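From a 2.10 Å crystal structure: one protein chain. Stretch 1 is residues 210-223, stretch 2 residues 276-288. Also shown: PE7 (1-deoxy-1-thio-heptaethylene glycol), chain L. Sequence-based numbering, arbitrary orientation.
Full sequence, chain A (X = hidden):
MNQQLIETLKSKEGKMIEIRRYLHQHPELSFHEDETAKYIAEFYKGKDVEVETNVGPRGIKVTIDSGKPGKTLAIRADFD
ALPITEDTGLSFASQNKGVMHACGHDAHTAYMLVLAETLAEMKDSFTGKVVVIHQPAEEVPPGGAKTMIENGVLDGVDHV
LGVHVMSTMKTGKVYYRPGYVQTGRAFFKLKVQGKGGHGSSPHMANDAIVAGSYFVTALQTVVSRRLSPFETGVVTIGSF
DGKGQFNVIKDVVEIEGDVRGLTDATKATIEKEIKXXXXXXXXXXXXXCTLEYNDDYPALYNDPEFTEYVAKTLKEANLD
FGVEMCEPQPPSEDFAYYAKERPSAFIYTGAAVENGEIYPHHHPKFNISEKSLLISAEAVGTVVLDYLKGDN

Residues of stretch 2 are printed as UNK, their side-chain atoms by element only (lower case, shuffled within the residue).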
# COMPACT_ATOMS: atom_id res chain seq x y z
N VAL A 210 -9.11 0.22 7.22
CA VAL A 210 -8.45 0.75 6.04
C VAL A 210 -7.28 1.66 6.46
O VAL A 210 -6.17 1.50 5.97
CB VAL A 210 -9.48 1.50 5.15
CG1 VAL A 210 -8.78 2.45 4.19
CG2 VAL A 210 -10.40 0.51 4.43
N ALA A 211 -7.49 2.59 7.39
CA ALA A 211 -6.41 3.49 7.79
C ALA A 211 -5.24 2.74 8.43
O ALA A 211 -4.08 3.04 8.14
CB ALA A 211 -6.93 4.60 8.78
N GLY A 212 -5.57 1.79 9.31
CA GLY A 212 -4.55 0.99 9.99
C GLY A 212 -3.79 0.12 9.00
O GLY A 212 -2.57 -0.06 9.14
N SER A 213 -4.50 -0.40 7.99
CA SER A 213 -3.88 -1.22 6.94
C SER A 213 -2.95 -0.39 6.06
O SER A 213 -1.88 -0.87 5.67
CB SER A 213 -4.93 -1.89 6.08
OG SER A 213 -5.55 -2.93 6.83
N TYR A 214 -3.37 0.83 5.71
CA TYR A 214 -2.49 1.72 4.96
C TYR A 214 -1.28 2.08 5.81
O TYR A 214 -0.17 2.07 5.30
CB TYR A 214 -3.21 2.98 4.42
CG TYR A 214 -3.89 2.74 3.08
CD1 TYR A 214 -3.20 2.88 1.85
CD2 TYR A 214 -5.24 2.35 3.02
CE1 TYR A 214 -3.86 2.63 0.59
CE2 TYR A 214 -5.90 2.11 1.78
CZ TYR A 214 -5.22 2.25 0.58
OH TYR A 214 -5.91 2.00 -0.60
N PHE A 215 -1.49 2.35 7.10
CA PHE A 215 -0.36 2.51 8.01
C PHE A 215 0.66 1.36 8.02
O PHE A 215 1.85 1.62 8.04
CB PHE A 215 -0.83 2.77 9.45
CG PHE A 215 0.31 2.94 10.43
CD1 PHE A 215 0.98 4.16 10.53
CD2 PHE A 215 0.70 1.90 11.25
CE1 PHE A 215 2.03 4.34 11.43
CE2 PHE A 215 1.75 2.07 12.16
CZ PHE A 215 2.42 3.30 12.25
N VAL A 216 0.18 0.10 8.04
CA VAL A 216 1.10 -1.05 8.06
C VAL A 216 1.94 -1.08 6.78
O VAL A 216 3.14 -1.28 6.87
CB VAL A 216 0.37 -2.41 8.34
CG1 VAL A 216 1.31 -3.59 8.18
CG2 VAL A 216 -0.25 -2.42 9.77
N THR A 217 1.32 -0.85 5.61
CA THR A 217 2.03 -0.80 4.35
C THR A 217 3.05 0.34 4.28
O THR A 217 4.18 0.12 3.84
CB THR A 217 1.07 -0.67 3.12
OG1 THR A 217 0.39 0.60 3.20
CG2 THR A 217 0.05 -1.81 3.09
N ALA A 218 2.67 1.54 4.72
CA ALA A 218 3.58 2.68 4.75
C ALA A 218 4.75 2.48 5.74
O ALA A 218 5.86 2.97 5.53
CB ALA A 218 2.81 3.97 5.08
N LEU A 219 4.48 1.79 6.84
CA LEU A 219 5.50 1.54 7.86
C LEU A 219 6.73 0.77 7.33
O LEU A 219 7.82 0.90 7.88
CB LEU A 219 4.89 0.75 9.00
CG LEU A 219 5.68 0.64 10.31
CD1 LEU A 219 5.85 2.01 10.96
CD2 LEU A 219 4.94 -0.30 11.21
N GLN A 220 6.54 -0.01 6.27
CA GLN A 220 7.63 -0.82 5.71
C GLN A 220 8.76 0.06 5.17
O GLN A 220 9.88 -0.40 5.05
CB GLN A 220 7.11 -1.76 4.61
CG GLN A 220 5.95 -2.69 5.08
CD GLN A 220 6.19 -3.27 6.46
OE1 GLN A 220 5.39 -3.06 7.39
NE2 GLN A 220 7.29 -4.01 6.61
N THR A 221 8.45 1.33 4.86
CA THR A 221 9.46 2.27 4.37
C THR A 221 10.43 2.72 5.44
O THR A 221 11.49 3.22 5.11
CB THR A 221 8.86 3.52 3.71
OG1 THR A 221 8.01 4.20 4.65
CG2 THR A 221 8.09 3.16 2.44
N VAL A 222 10.08 2.55 6.71
CA VAL A 222 11.04 2.88 7.79
C VAL A 222 12.32 2.05 7.65
O VAL A 222 13.43 2.59 7.56
CB VAL A 222 10.43 2.71 9.19
CG1 VAL A 222 11.47 2.97 10.28
CG2 VAL A 222 9.22 3.64 9.34
N VAL A 223 12.16 0.72 7.57
CA VAL A 223 13.32 -0.12 7.37
C VAL A 223 13.81 0.01 5.92
O VAL A 223 15.02 0.05 5.67
CB VAL A 223 13.08 -1.60 7.83
CG1 VAL A 223 14.20 -2.52 7.38
CG2 VAL A 223 12.97 -1.66 9.38
N UNK A 276 6.48 10.12 12.61
CA UNK A 276 6.10 10.91 11.42
C UNK A 276 4.95 10.25 10.66
O UNK A 276 3.98 10.90 10.25
n UNK A 276 9.61 14.15 8.01
n UNK A 276 11.40 12.85 8.69
c UNK A 276 7.03 12.12 9.31
n UNK A 276 9.34 11.86 8.40
c UNK A 276 7.29 11.07 10.45
c UNK A 276 7.92 11.83 8.08
c UNK A 276 10.11 12.95 8.37
N UNK A 277 5.06 8.95 10.47
CA UNK A 277 3.98 8.19 9.85
C UNK A 277 2.70 8.22 10.65
O UNK A 277 1.62 8.30 10.09
c UNK A 277 5.97 5.15 8.64
c UNK A 277 5.50 6.60 8.60
c UNK A 277 5.01 7.01 7.20
c UNK A 277 4.39 6.75 9.62
N UNK A 278 2.83 8.17 11.97
CA UNK A 278 1.66 8.12 12.84
C UNK A 278 0.88 9.44 12.85
O UNK A 278 -0.35 9.46 12.70
o UNK A 278 1.00 7.89 15.14
c UNK A 278 2.09 7.71 14.25
N UNK A 279 1.61 10.55 13.03
CA UNK A 279 1.04 11.90 12.91
C UNK A 279 0.43 12.17 11.52
O UNK A 279 -0.66 12.75 11.40
c UNK A 279 2.11 12.94 13.22
n UNK A 279 0.43 17.01 11.36
c UNK A 279 1.79 16.50 11.71
c UNK A 279 1.64 14.36 13.10
c UNK A 279 1.79 14.96 11.68
N UNK A 280 1.18 11.81 10.48
CA UNK A 280 0.75 12.02 9.10
C UNK A 280 -0.49 11.21 8.74
O UNK A 280 -1.29 11.64 7.90
N UNK A 281 -0.65 10.05 9.37
CA UNK A 281 -1.86 9.24 9.16
C UNK A 281 -3.13 10.01 9.54
O UNK A 281 -4.16 9.87 8.88
c UNK A 281 -2.70 6.83 9.37
c UNK A 281 -1.79 7.93 9.93
c UNK A 281 -1.96 6.13 8.21
c UNK A 281 -3.00 5.83 10.47
N UNK A 282 -3.04 10.85 10.57
CA UNK A 282 -4.17 11.67 10.98
C UNK A 282 -4.61 12.63 9.88
O UNK A 282 -5.80 12.80 9.65
c UNK A 282 -3.42 11.68 13.45
c UNK A 282 -3.88 12.47 12.26
o UNK A 282 -2.83 13.70 14.57
c UNK A 282 -3.36 12.57 14.69
o UNK A 282 -3.87 12.18 15.75
N UNK A 283 -3.65 13.25 9.20
CA UNK A 283 -4.00 14.17 8.11
C UNK A 283 -4.43 13.41 6.86
O UNK A 283 -5.36 13.82 6.16
c UNK A 283 -2.31 15.81 9.01
o UNK A 283 -1.28 15.37 9.58
o UNK A 283 -2.93 16.82 9.41
c UNK A 283 -2.82 15.09 7.80
N UNK A 284 -3.79 12.28 6.58
CA UNK A 284 -4.08 11.52 5.37
C UNK A 284 -5.48 10.91 5.36
O UNK A 284 -6.21 11.00 4.35
s UNK A 284 -2.09 10.48 2.70
c UNK A 284 -3.05 10.42 5.19
c UNK A 284 -0.56 9.69 3.13
c UNK A 284 -3.17 9.71 3.89
N UNK A 285 -5.85 10.29 6.48
CA UNK A 285 -7.14 9.59 6.62
C UNK A 285 -8.18 10.27 7.53
O UNK A 285 -9.31 9.77 7.64
c UNK A 285 -4.18 6.69 4.84
c UNK A 285 -6.92 8.14 7.02
c UNK A 285 -6.22 7.42 5.89
c UNK A 285 -6.93 6.94 4.81
c UNK A 285 -6.27 6.31 3.73
c UNK A 285 -4.90 6.19 3.77
c UNK A 285 -4.84 7.30 5.88
o UNK A 285 -4.22 5.60 2.75
N UNK A 286 -7.80 11.37 8.16
CA UNK A 286 -8.74 12.11 9.06
C UNK A 286 -9.04 11.29 10.30
O UNK A 286 -10.07 11.47 10.93
N UNK A 287 -8.14 10.38 10.66
CA UNK A 287 -8.29 9.62 11.89
C UNK A 287 -7.59 10.35 13.03
O UNK A 287 -6.81 11.27 12.77
c UNK A 287 -7.68 8.21 11.77
c UNK A 287 -6.25 8.27 11.18
c UNK A 287 -8.59 7.32 10.92
N UNK A 288 -7.85 9.95 14.27
CA UNK A 288 -7.07 10.43 15.42
C UNK A 288 -6.15 9.29 15.86
O UNK A 288 -6.61 8.16 16.06
c UNK A 288 -7.98 10.83 16.60
c UNK A 288 -7.20 11.58 17.69
o UNK A 288 -9.00 11.68 16.11
S1 PE7 L . 22.65 16.98 0.12
C2 PE7 L . 22.84 18.80 -0.04
C3 PE7 L . 21.54 19.49 -0.43
O4 PE7 L . 20.61 19.45 0.67
C5 PE7 L . 19.64 20.49 0.54
C6 PE7 L . 18.25 19.88 0.59
O7 PE7 L . 18.07 19.50 1.96
C8 PE7 L . 16.84 18.77 2.08
C9 PE7 L . 16.61 18.26 3.49
O10 PE7 L . 17.84 17.88 4.08
C11 PE7 L . 17.62 16.79 4.97
C12 PE7 L . 18.49 15.60 4.66
O13 PE7 L . 17.63 14.45 4.77
C14 PE7 L . 18.29 13.22 4.48
C15 PE7 L . 17.17 12.29 4.05
O16 PE7 L . 16.14 12.41 5.02
C17 PE7 L . 15.06 11.54 4.71
C18 PE7 L . 13.88 12.03 5.53
O19 PE7 L . 13.30 13.07 4.74
C20 PE7 L . 12.02 13.41 5.29
C21 PE7 L . 11.75 14.92 5.21
O22 PE7 L . 12.93 15.68 5.49

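Position 276 carries seven side-chain atoms: three carbons, a nitrogen, then a carbon bearing two more nitrogens. That guanidinium identifies Arg 276. Its side chain makes no contact with stretch 1 and lays one face against the glycol ligand, with Arg 276 NH2 3.5 Å from PE7 C20.

Position 277 has four carbons forked at the second, the pattern of leucine; a fork at the first would mean isoleucine. Its CA-to-CB bond points toward stretch 1, and its CB lies 3.8 Å from Phe 215 CE1. In Leu 277, chi1 is m and chi2 t, and CD1 reaches Val 222 CG2 at 3.7 Å and Leu 219 CD1 at 3.9 Å, while CD2 is 4.3 Å from Ala 218 CB.

Position 278 shows one carbon and one oxygen, and its backbone N approaches the edge of the Phe 215 ring, 3.9 Å from Phe 215 CE1. Hence Ser 278.

At 279, four carbons in a row end in nitrogen: Lys 279, exposed, out of reach of stretch 1 and touching a crystal neighbour. Position 280 has no side-chain atoms and is Gly 280; an ideal CB here would be crowded by Arg 276 O at 3.1 Å.

Position 281 again has four carbons forked at the second. Its CA-to-CB bond points toward stretch 1, and a branch carbon packs on Phe 215 CB. Leu 281 adopts chi1 t and chi2 p, unlike Leu 277, and its CD1 lies 3.8 Å from Phe 215 CB and 3.7 Å from Ala 211 O.

Position 282 has three carbons, the third carrying two oxygens: Glu 282. Position 283 has one carbon fewer before its two oxygens, so it is Asp 283; OD2 forms a salt bridge with Lys 279 NZ at 3.0 Å, one helical turn back. Neither acid reaches stretch 1.

Position 284 contains two carbons, a sulfur and a terminal carbon, unbranched, which defines Met 284. Although its CA-to-CB bond points toward stretch 1, its side chain makes no contact with it.

At 285, one carbon leads to a six-carbon ring bearing an oxygen, which sits over one face of the Tyr 214 ring, while Ala 211 CA lies over one face of the ring at 285. This is Tyr 285, its OH 2.9 Å from Tyr 214 CG. The two tyrosine rings are oblique, with planes at 32°.

Position 286 lacks a side chain. Gly 286 has phi 68°, a value that favours glycine, and leaves the helical conformation. Position 287 has three carbons, one carrying the other two, and a branch carbon meets Ala 211 CB: Val 287, whose CG1 lies 3.8 Å from Ala 211 CB. Position 288 has a carbon carrying one oxygen and one carbon, giving Thr 288, out of reach.

The N-to-C directions of the helices differ by 145°, nearer antiparallel than parallel; the two stretches together bury 500 Å². No hydrogen bond crosses; apolar packing does the work. Leu 277 is a knob among Phe 215, Ala 218, Leu 219 and Val 222, and Ala 211 CA lies 6.3 Å from Tyr 285 CA.

Stretch 2 276-288: RLSKGLEDMYGVT
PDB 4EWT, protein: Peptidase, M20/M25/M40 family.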